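Local coordinates for chitinase (PDB 4TXG), which probably hydrolyses the glycosidic bonds of chitin, as a bacterial glycoside hydrolase of family 18, at residues E146-N150 and Y243-K247; A412-D416 and G561-A565; P653-I657 and L787-R791. All coordinates share one frame; numbering follows the deposited sequence.

From the N terminus the chain makes three closures in series: contact 1 is complete before contact 2 opens, and contact 2 before contact 3, so none nest or cross. Contact 1 brings the segment before barrel strand 155-161 against the turn between helix 231-242 and strand 247-253. Contact 2 joins the long loop after strand 391-395 to the hairpin turn between strands 556-560 and 565-570. Contact 3, in the C-terminal beta domain, pairs its first short strand with the tail that ends the chain. All are far apart: contacts 1 and 2 have centres about 32 Å apart, contacts 2 and 3 centres about 44 Å apart.

Contact 1: E146-N150 and Y243-K247; sequences EQLAN and YPGVK
Tyr243 begins the turn from helix 231-242 into strand 247-253, on which the lead-in to barrel strand 155-161 packs. Its ring edge faces Asn150, with Asn150 OD1 near the ring plane, 4.4 Å from Tyr243 CD1; the Trp180 ring meets the same ring, planes about 20° apart. Gly245, inside a type I turn closed by Val246 N to Tyr243 O, meets Ala149 directly, with Ala149 CB 3.4 Å from Gly245 C. A water 2.9 Å from Gly245 O donates to it and to Gln147 O; a second, which takes the N-H of Ala149, lies near the same oxygen. Val246 turns CG2 to the first segment, 3.8 Å from Ala149 CB and equally close to Asn150 ND2, whose hydrogens go to the carbonyls of Leu183 and Trp180. In Lys247, bends at chi2 (-70°) and chi4 (51°) bring NZ back to a water near Glu146 OE1 and Gln147 O, a bond so short that it is tentative. Lys247 NZ and Glu146 OE1 remain 4.0 Å apart, beyond a salt bridge, while Glu146 OE2 pairs with Arg155. The polar link thus rests chiefly on the water between Gln147 O and Gly245 O, with charge attraction probably adding to it.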
ATOM      1  N   GLU A 146      -3.927  14.935 -10.136  1.00  9.25           N
ATOM      2  CA  GLU A 146      -5.288  14.415 -10.212  1.00  7.64           C
ATOM      3  C   GLU A 146      -6.339  15.480  -9.878  1.00 12.76           C
ATOM      4  O   GLU A 146      -6.169  16.281  -8.959  1.00 11.72           O
ATOM      5  CB  GLU A 146      -5.443  13.202  -9.282  1.00 10.15           C
ATOM      6  CG  GLU A 146      -6.694  12.389  -9.569  1.00  8.76           C
ATOM      7  CD  GLU A 146      -6.704  11.016  -8.903  1.00 11.70           C
ATOM      8  OE1 GLU A 146      -7.813  10.450  -8.766  1.00 11.03           O
ATOM      9  OE2 GLU A 146      -5.627  10.504  -8.521  1.00 12.00           O
ATOM     10  N   GLN A 147      -7.415  15.506 -10.655  1.00  8.90           N
ATOM     11  CA  GLN A 147      -8.573  16.317 -10.306  1.00  9.73           C
ATOM     12  C   GLN A 147      -9.298  15.626  -9.163  1.00 13.61           C
ATOM     13  O   GLN A 147      -9.909  14.574  -9.369  1.00 12.42           O
ATOM     14  CB  GLN A 147      -9.505  16.487 -11.504  1.00 11.12           C
ATOM     15  CG  GLN A 147      -8.844  17.101 -12.731  1.00 10.47           C
ATOM     16  CD  GLN A 147      -9.825  17.231 -13.882  1.00 16.37           C
ATOM     17  OE1 GLN A 147     -10.951  17.699 -13.698  1.00 17.54           O
ATOM     18  NE2 GLN A 147      -9.418  16.793 -15.065  1.00 16.01           N
ATOM     19  N   LEU A 148      -9.223  16.197  -7.964  1.00 10.12           N
ATOM     20  CA  LEU A 148      -9.751  15.519  -6.777  1.00  7.75           C
ATOM     21  C   LEU A 148     -11.105  16.060  -6.320  1.00  8.00           C
ATOM     22  O   LEU A 148     -11.379  17.257  -6.408  1.00 12.56           O
ATOM     23  CB  LEU A 148      -8.747  15.606  -5.619  1.00  8.49           C
ATOM     24  CG  LEU A 148      -7.429  14.839  -5.752  1.00  8.57           C
ATOM     25  CD1 LEU A 148      -6.575  15.052  -4.505  1.00  9.51           C
ATOM     26  CD2 LEU A 148      -7.638  13.320  -5.986  1.00  7.88           C
ATOM     27  N   ALA A 149     -11.944  15.149  -5.835  1.00  7.79           N
ATOM     28  CA  ALA A 149     -13.276  15.477  -5.361  1.00 11.30           C
ATOM     29  C   ALA A 149     -13.261  16.405  -4.147  1.00 10.96           C
ATOM     30  O   ALA A 149     -12.276  16.479  -3.411  1.00  9.61           O
ATOM     31  CB  ALA A 149     -14.034  14.191  -5.025  1.00 12.51           C
ATOM     32  N   ASN A 150     -14.372  17.116  -3.965  1.00  8.69           N
ATOM     33  CA  ASN A 150     -14.655  17.840  -2.731  1.00 12.97           C
ATOM     34  C   ASN A 150     -13.603  18.894  -2.356  1.00 11.64           C
ATOM     35  O   ASN A 150     -13.472  19.275  -1.191  1.00 11.88           O
ATOM     36  CB  ASN A 150     -14.849  16.821  -1.597  1.00 13.15           C
ATOM     37  CG  ASN A 150     -16.107  15.978  -1.785  1.00 13.26           C
ATOM     38  OD1 ASN A 150     -17.175  16.517  -2.053  1.00 11.69           O
ATOM     39  ND2 ASN A 150     -15.978  14.652  -1.671  1.00  9.47           N
ATOM     40  N   TYR A 243     -22.255  12.837  -5.867  1.00 12.40           N
ATOM     41  CA  TYR A 243     -20.862  13.238  -5.661  1.00 13.23           C
ATOM     42  C   TYR A 243     -19.985  12.803  -6.838  1.00 14.19           C
ATOM     43  O   TYR A 243     -19.212  11.864  -6.715  1.00 14.74           O
ATOM     44  CB  TYR A 243     -20.335  12.630  -4.357  1.00 14.04           C
ATOM     45  CG  TYR A 243     -21.149  13.024  -3.155  1.00 14.14           C
ATOM     46  CD1 TYR A 243     -20.844  14.180  -2.442  1.00 18.18           C
ATOM     47  CD2 TYR A 243     -22.224  12.252  -2.732  1.00 15.78           C
ATOM     48  CE1 TYR A 243     -21.590  14.552  -1.346  1.00 20.56           C
ATOM     49  CE2 TYR A 243     -22.977  12.616  -1.633  1.00 22.48           C
ATOM     50  CZ  TYR A 243     -22.653  13.769  -0.945  1.00 20.70           C
ATOM     51  OH  TYR A 243     -23.396  14.139   0.147  1.00 25.34           O
ATOM     52  N   PRO A 244     -20.098  13.501  -7.984  1.00 15.61           N
ATOM     53  CA  PRO A 244     -19.573  13.020  -9.274  1.00 19.37           C
ATOM     54  C   PRO A 244     -18.049  12.981  -9.375  1.00 21.24           C
ATOM     55  O   PRO A 244     -17.500  12.388 -10.308  1.00 20.94           O
ATOM     56  CB  PRO A 244     -20.149  14.022 -10.278  1.00 20.39           C
ATOM     57  CG  PRO A 244     -20.366  15.273  -9.475  1.00 22.12           C
ATOM     58  CD  PRO A 244     -20.795  14.795  -8.114  1.00 22.27           C
ATOM     59  N   GLY A 245     -17.377  13.605  -8.419  1.00 11.96           N
ATOM     60  CA  GLY A 245     -15.932  13.641  -8.423  1.00 13.30           C
ATOM     61  C   GLY A 245     -15.328  12.472  -7.681  1.00 15.75           C
ATOM     62  O   GLY A 245     -14.159  12.139  -7.892  1.00 12.90           O
ATOM     63  N   VAL A 246     -16.120  11.835  -6.823  1.00 10.98           N
ATOM     64  CA  VAL A 246     -15.613  10.735  -6.007  1.00 10.44           C
ATOM     65  C   VAL A 246     -15.443   9.483  -6.862  1.00 11.98           C
ATOM     66  O   VAL A 246     -16.360   9.093  -7.584  1.00 12.36           O
ATOM     67  CB  VAL A 246     -16.547  10.445  -4.812  1.00 10.38           C
ATOM     68  CG1 VAL A 246     -16.069   9.209  -4.042  1.00 11.13           C
ATOM     69  CG2 VAL A 246     -16.609  11.658  -3.898  1.00 11.16           C
ATOM     70  N   LYS A 247     -14.267   8.865  -6.783  1.00  9.48           N
ATOM     71  CA  LYS A 247     -13.977   7.655  -7.556  1.00 10.13           C
ATOM     72  C   LYS A 247     -14.309   6.389  -6.771  1.00  8.82           C
ATOM     73  O   LYS A 247     -14.138   6.354  -5.555  1.00 11.13           O
ATOM     74  CB  LYS A 247     -12.496   7.627  -7.960  1.00 10.65           C
ATOM     75  CG  LYS A 247     -12.042   8.856  -8.738  1.00  9.59           C
ATOM     76  CD  LYS A 247     -12.673   8.855 -10.135  1.00 15.21           C
ATOM     77  CE  LYS A 247     -12.675  10.243 -10.758  1.00 22.98           C
ATOM     78  NZ  LYS A 247     -11.334  10.854 -10.707  1.00 34.08           N
TER
HETATM   79  O   HOH W   1     -10.041  11.912  -8.844  1.00 14.19           O
HETATM   80  O   HOH W   2     -12.699  14.201  -9.221  1.00 21.61           O
HETATM   81  O   HOH W   3     -11.368  12.227  -6.430  1.00 11.63           O

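Contact 2: A412-D416 and G561-A565; sequences ALYDD and GALAA
Tyr414 presents its ring edge to the backbone of Ala562, whose carbonyl oxygen lies in the ring plane 3.6 Å from Tyr414 CD2 and closer still to Tyr414 CB. One face of the ring rests on its own neighbour, with Leu413 CG 3.9 Å above the plane and over the centre. The second flat group is the carboxylate of Asp416: Leu563 CD2 sits over one of its faces, 3.6 Å from Asp416 CG, and Leu563 CD1 touches OD2. The chi1 of Asp416, 71°, tucks the carboxylate between its backbone N and carbonyl carbon; there OD1 takes Lys418 N and OD2 takes Trp479 NE1, so both oxygens of this buried group have polar partners even though an aliphatic tip packs against it. Leu563 CD2 also reaches Tyr414 O, at 3.4 Å. A single direct hydrogen bond joins the backbones, Leu413 N to Leu563 O (2.8 Å). Farther along, one water donates to both Asp415 O and Ala562 O. Beside the direct bond, Leu413 CB packs on Ala564 CB at 3.7 Å. Ala564, in a left-handed backbone conformation, forms with Ala565 a G1 beta bulge opposite Asn560, at the turn of the hairpin 556-560/565-570; that hairpin belongs to the small antiparallel sheet inserted between the last two strands of the family 18 TIM barrel.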
ATOM      1  N   ALA A 412       3.485   3.079  13.444  1.00  6.00           N
ATOM      2  CA  ALA A 412       4.381   4.180  13.806  1.00  6.11           C
ATOM      3  C   ALA A 412       4.704   5.071  12.604  1.00  7.35           C
ATOM      4  O   ALA A 412       4.980   4.574  11.517  1.00  8.08           O
ATOM      5  CB  ALA A 412       5.678   3.630  14.411  1.00  6.54           C
ATOM      6  N   LEU A 413       4.671   6.387  12.797  1.00  6.24           N
ATOM      7  CA  LEU A 413       5.103   7.301  11.734  1.00  6.26           C
ATOM      8  C   LEU A 413       6.619   7.238  11.531  1.00  8.14           C
ATOM      9  O   LEU A 413       7.105   7.207  10.399  1.00  7.31           O
ATOM     10  CB  LEU A 413       4.696   8.739  12.057  1.00  8.00           C
ATOM     11  CG  LEU A 413       5.144   9.814  11.065  1.00  8.13           C
ATOM     12  CD1 LEU A 413       4.613   9.520   9.668  1.00  8.81           C
ATOM     13  CD2 LEU A 413       4.688  11.192  11.532  1.00  9.61           C
ATOM     14  N   TYR A 414       7.349   7.245  12.644  1.00  8.39           N
ATOM     15  CA  TYR A 414       8.812   7.290  12.644  1.00  6.51           C
ATOM     16  C   TYR A 414       9.453   6.143  13.413  1.00 10.17           C
ATOM     17  O   TYR A 414       8.822   5.516  14.255  1.00  9.52           O
ATOM     18  CB  TYR A 414       9.312   8.576  13.304  1.00  7.46           C
ATOM     19  CG  TYR A 414       8.997   9.884  12.623  1.00  7.52           C
ATOM     20  CD1 TYR A 414       9.130  10.038  11.248  1.00  6.90           C
ATOM     21  CD2 TYR A 414       8.634  10.995  13.382  1.00  9.71           C
ATOM     22  CE1 TYR A 414       8.875  11.255  10.642  1.00  7.15           C
ATOM     23  CE2 TYR A 414       8.372  12.212  12.790  1.00  7.84           C
ATOM     24  CZ  TYR A 414       8.502  12.338  11.422  1.00  7.67           C
ATOM     25  OH  TYR A 414       8.251  13.556  10.840  1.00  7.65           O
ATOM     26  N   ASP A 415      10.735   5.925  13.150  1.00  6.57           N
ATOM     27  CA  ASP A 415      11.586   5.116  14.015  1.00  6.68           C
ATOM     28  C   ASP A 415      11.964   5.929  15.270  1.00 10.26           C
ATOM     29  O   ASP A 415      12.156   7.145  15.170  1.00 10.16           O
ATOM     30  CB  ASP A 415      12.839   4.696  13.257  1.00  8.15           C
ATOM     31  CG  ASP A 415      13.701   3.734  14.050  1.00  9.30           C
ATOM     32  OD1 ASP A 415      13.362   2.532  14.082  1.00 13.37           O
ATOM     33  OD2 ASP A 415      14.693   4.189  14.649  1.00 10.71           O
ATOM     34  N   ASP A 416      12.060   5.271  16.430  1.00  9.22           N
ATOM     35  CA  ASP A 416      12.502   5.935  17.672  1.00 10.76           C
ATOM     36  C   ASP A 416      13.787   5.305  18.210  1.00 12.87           C
ATOM     37  O   ASP A 416      14.230   5.615  19.321  1.00 12.60           O
ATOM     38  CB  ASP A 416      11.390   5.907  18.752  1.00 12.71           C
ATOM     39  CG  ASP A 416      11.142   4.505  19.352  1.00 15.39           C
ATOM     40  OD1 ASP A 416      11.639   3.492  18.814  1.00 14.91           O
ATOM     41  OD2 ASP A 416      10.415   4.420  20.375  1.00 12.85           O
ATOM     42  N   GLY A 561       5.135  10.916  20.993  1.00 12.46           N
ATOM     43  CA  GLY A 561       5.271  11.826  19.860  1.00 14.74           C
ATOM     44  C   GLY A 561       6.412  11.482  18.913  1.00 13.39           C
ATOM     45  O   GLY A 561       6.396  11.875  17.746  1.00 14.43           O
ATOM     46  N   ALA A 562       7.412  10.761  19.412  1.00  8.47           N
ATOM     47  CA  ALA A 562       8.509  10.315  18.555  1.00  9.27           C
ATOM     48  C   ALA A 562       8.003   9.291  17.548  1.00 10.05           C
ATOM     49  O   ALA A 562       8.516   9.182  16.435  1.00 10.32           O
ATOM     50  CB  ALA A 562       9.649   9.734  19.405  1.00  8.72           C
ATOM     51  N   LEU A 563       6.973   8.546  17.942  1.00  8.54           N
ATOM     52  CA  LEU A 563       6.395   7.511  17.094  1.00  7.90           C
ATOM     53  C   LEU A 563       5.105   7.958  16.406  1.00 11.55           C
ATOM     54  O   LEU A 563       4.629   7.294  15.493  1.00 12.58           O
ATOM     55  CB  LEU A 563       6.102   6.258  17.929  1.00  7.98           C
ATOM     56  CG  LEU A 563       7.305   5.565  18.573  1.00  8.62           C
ATOM     57  CD1 LEU A 563       6.869   4.573  19.657  1.00 11.65           C
ATOM     58  CD2 LEU A 563       8.113   4.873  17.485  1.00 11.38           C
ATOM     59  N   ALA A 564       4.556   9.082  16.861  1.00 11.04           N
ATOM     60  CA  ALA A 564       3.189   9.508  16.536  1.00  8.40           C
ATOM     61  C   ALA A 564       2.199   8.370  16.786  1.00  8.32           C
ATOM     62  O   ALA A 564       1.380   8.037  15.928  1.00  8.66           O
ATOM     63  CB  ALA A 564       3.089  10.012  15.089  1.00  7.93           C
ATOM     64  N   ALA A 565       2.276   7.790  17.976  1.00  9.45           N
ATOM     65  CA  ALA A 565       1.506   6.590  18.296  1.00 10.77           C
ATOM     66  C   ALA A 565       0.780   6.697  19.637  1.00  9.42           C
ATOM     67  O   ALA A 565       1.405   6.911  20.670  1.00  9.57           O
ATOM     68  CB  ALA A 565       2.416   5.381  18.297  1.00  9.66           C
TER
HETATM   69  O   HOH W   4      11.205   9.534  16.057  1.00 14.36           O

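Contact 3: P653-I657 and L787-R791; sequences PTAAI and LPYLR
Ala656 and Tyr789 form the tight part, a single parallel beta bridge with their CA atoms 4.5 Å apart. Ala656 donates its N-H to Pro788 O at 2.9 Å, and its own carbonyl oxygen receives Leu790 N, also at 2.9 Å. The same two carbonyls are shared by CA-H groups: Ala655 CA leans on Pro788 O, while Tyr789 CA comes within 3.1 Å of Ala656 O. Ala656 CB packs on Leu787 CB at 4.0 Å. On the inner side, Ile657 CD1 and Leu790 CD2 meet more distantly, at 4.3 Å, with Tyr778 and Leu773 of the sheet touching Leu790. The end at Pro653 and Thr654 faces solvent, most openly at Thr654, and is held without hydrogen bonds between the segments. Here Leu787 spreads its two methyls over backbone oxygens, CD1 to Pro653 O and CD2 to Thr654 O, and the Pro788 ring touches Thr654 O with CG at 3.5 Å, while the Thr654 side chain itself turns away. The chi1 of Tyr789, 68°, sends its ring outward, where exposed Arg791 donates NH2 to Tyr789 OH and Arg781 makes a cation-pi contact. Strand 656-657 pairs in parallel with 776-780 on its other side, so the C-terminal tail makes a single parallel bridge to the outermost strand of the larger sheet in the two-sheet C-terminal beta domain.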
ATOM      1  N   PRO A 653      18.226  19.097 -17.198  1.00 29.59           N
ATOM      2  CA  PRO A 653      18.783  18.930 -18.543  1.00 25.58           C
ATOM      3  C   PRO A 653      17.814  19.389 -19.616  1.00 22.21           C
ATOM      4  O   PRO A 653      16.597  19.244 -19.472  1.00 22.10           O
ATOM      5  CB  PRO A 653      19.026  17.422 -18.642  1.00 26.22           C
ATOM      6  CG  PRO A 653      19.178  16.976 -17.232  1.00 26.29           C
ATOM      7  CD  PRO A 653      18.219  17.831 -16.446  1.00 26.26           C
ATOM      8  N   THR A 654      18.364  19.945 -20.686  1.00 20.51           N
ATOM      9  CA  THR A 654      17.560  20.425 -21.795  1.00 23.40           C
ATOM     10  C   THR A 654      17.690  19.484 -22.987  1.00 23.32           C
ATOM     11  O   THR A 654      17.028  19.661 -24.012  1.00 25.18           O
ATOM     12  CB  THR A 654      17.979  21.849 -22.200  1.00 25.31           C
ATOM     13  OG1 THR A 654      19.359  21.851 -22.581  1.00 25.23           O
ATOM     14  CG2 THR A 654      17.793  22.793 -21.026  1.00 25.99           C
ATOM     15  N   ALA A 655      18.551  18.479 -22.837  1.00 14.78           N
ATOM     16  CA  ALA A 655      18.746  17.472 -23.870  1.00 12.91           C
ATOM     17  C   ALA A 655      18.785  16.078 -23.257  1.00 13.30           C
ATOM     18  O   ALA A 655      19.050  15.914 -22.065  1.00 11.71           O
ATOM     19  CB  ALA A 655      20.025  17.745 -24.650  1.00 14.53           C
ATOM     20  N   ALA A 656      18.527  15.068 -24.078  1.00 13.80           N
ATOM     21  CA  ALA A 656      18.521  13.703 -23.583  1.00 12.17           C
ATOM     22  C   ALA A 656      19.413  12.805 -24.425  1.00 10.79           C
ATOM     23  O   ALA A 656      19.840  13.179 -25.514  1.00 13.97           O
ATOM     24  CB  ALA A 656      17.100  13.153 -23.556  1.00 13.74           C
ATOM     25  N   ILE A 657      19.705  11.620 -23.898  1.00 10.39           N
ATOM     26  CA  ILE A 657      20.423  10.600 -24.666  1.00 11.19           C
ATOM     27  C   ILE A 657      19.764   9.264 -24.359  1.00 10.24           C
ATOM     28  O   ILE A 657      19.273   9.060 -23.248  1.00 11.21           O
ATOM     29  CB  ILE A 657      21.939  10.583 -24.326  1.00 11.20           C
ATOM     30  CG1 ILE A 657      22.703   9.635 -25.264  1.00 12.34           C
ATOM     31  CG2 ILE A 657      22.162  10.246 -22.851  1.00 11.15           C
ATOM     32  CD1 ILE A 657      24.221   9.694 -25.113  1.00 15.82           C
ATOM     33  N   LEU A 787      12.493  15.568 -24.871  1.00 15.09           N
ATOM     34  CA  LEU A 787      13.664  16.425 -25.054  1.00 15.98           C
ATOM     35  C   LEU A 787      14.348  16.095 -26.372  1.00 16.42           C
ATOM     36  O   LEU A 787      14.347  14.938 -26.795  1.00 17.46           O
ATOM     37  CB  LEU A 787      14.659  16.259 -23.899  1.00 16.87           C
ATOM     38  CG  LEU A 787      14.243  16.769 -22.514  1.00 17.46           C
ATOM     39  CD1 LEU A 787      15.369  16.504 -21.521  1.00 15.86           C
ATOM     40  CD2 LEU A 787      13.892  18.261 -22.562  1.00 17.72           C
ATOM     41  N   PRO A 788      14.935  17.109 -27.029  1.00 14.52           N
ATOM     42  CA  PRO A 788      15.790  16.824 -28.187  1.00 16.28           C
ATOM     43  C   PRO A 788      16.931  15.914 -27.739  1.00 17.39           C
ATOM     44  O   PRO A 788      17.388  16.056 -26.601  1.00 16.37           O
ATOM     45  CB  PRO A 788      16.296  18.208 -28.611  1.00 19.85           C
ATOM     46  CG  PRO A 788      16.162  19.055 -27.383  1.00 22.17           C
ATOM     47  CD  PRO A 788      14.940  18.539 -26.675  1.00 19.15           C
ATOM     48  N   TYR A 789      17.367  14.984 -28.581  1.00 14.32           N
ATOM     49  CA  TYR A 789      18.299  13.977 -28.091  1.00 13.09           C
ATOM     50  C   TYR A 789      19.518  13.784 -28.966  1.00 13.88           C
ATOM     51  O   TYR A 789      19.519  14.091 -30.158  1.00 16.52           O
ATOM     52  CB  TYR A 789      17.582  12.634 -27.898  1.00 15.11           C
ATOM     53  CG  TYR A 789      17.102  11.940 -29.157  1.00 17.31           C
ATOM     54  CD1 TYR A 789      15.828  12.175 -29.670  1.00 16.78           C
ATOM     55  CD2 TYR A 789      17.904  11.007 -29.802  1.00 16.18           C
ATOM     56  CE1 TYR A 789      15.382  11.523 -30.805  1.00 18.55           C
ATOM     57  CE2 TYR A 789      17.464  10.349 -30.937  1.00 19.86           C
ATOM     58  CZ  TYR A 789      16.205  10.608 -31.432  1.00 20.31           C
ATOM     59  OH  TYR A 789      15.777   9.947 -32.564  1.00 22.16           O
ATOM     60  N   LEU A 790      20.563  13.266 -28.339  1.00 15.41           N
ATOM     61  CA  LEU A 790      21.848  13.099 -28.992  1.00 15.84           C
ATOM     62  C   LEU A 790      21.894  11.759 -29.715  1.00 18.70           C
ATOM     63  O   LEU A 790      21.864  10.699 -29.090  1.00 22.33           O
ATOM     64  CB  LEU A 790      22.973  13.199 -27.960  1.00 14.85           C
ATOM     65  CG  LEU A 790      24.416  13.294 -28.441  1.00 18.47           C
ATOM     66  CD1 LEU A 790      24.627  14.597 -29.174  1.00 23.15           C
ATOM     67  CD2 LEU A 790      25.332  13.214 -27.237  1.00 20.56           C
ATOM     68  N   ARG A 791      21.959  11.815 -31.037  1.00 20.19           N
ATOM     69  CA  ARG A 791      22.118  10.612 -31.833  1.00 28.31           C
ATOM     70  C   ARG A 791      23.595  10.408 -32.144  1.00 30.21           C
ATOM     71  O   ARG A 791      24.145   9.343 -31.880  1.00 30.20           O
ATOM     72  CB  ARG A 791      21.295  10.702 -33.123  1.00 31.20           C
ATOM     73  CG  ARG A 791      21.495   9.530 -34.074  1.00 36.93           C
ATOM     74  CD  ARG A 791      20.567   9.634 -35.283  1.00 39.20           C
ATOM     75  NE  ARG A 791      19.163   9.542 -34.891  1.00 41.18           N
ATOM     76  CZ  ARG A 791      18.141   9.895 -35.666  1.00 43.27           C
ATOM     77  NH1 ARG A 791      18.362  10.373 -36.884  1.00 43.64           N
ATOM     78  NH2 ARG A 791      16.899   9.777 -35.217  1.00 44.59           N
TER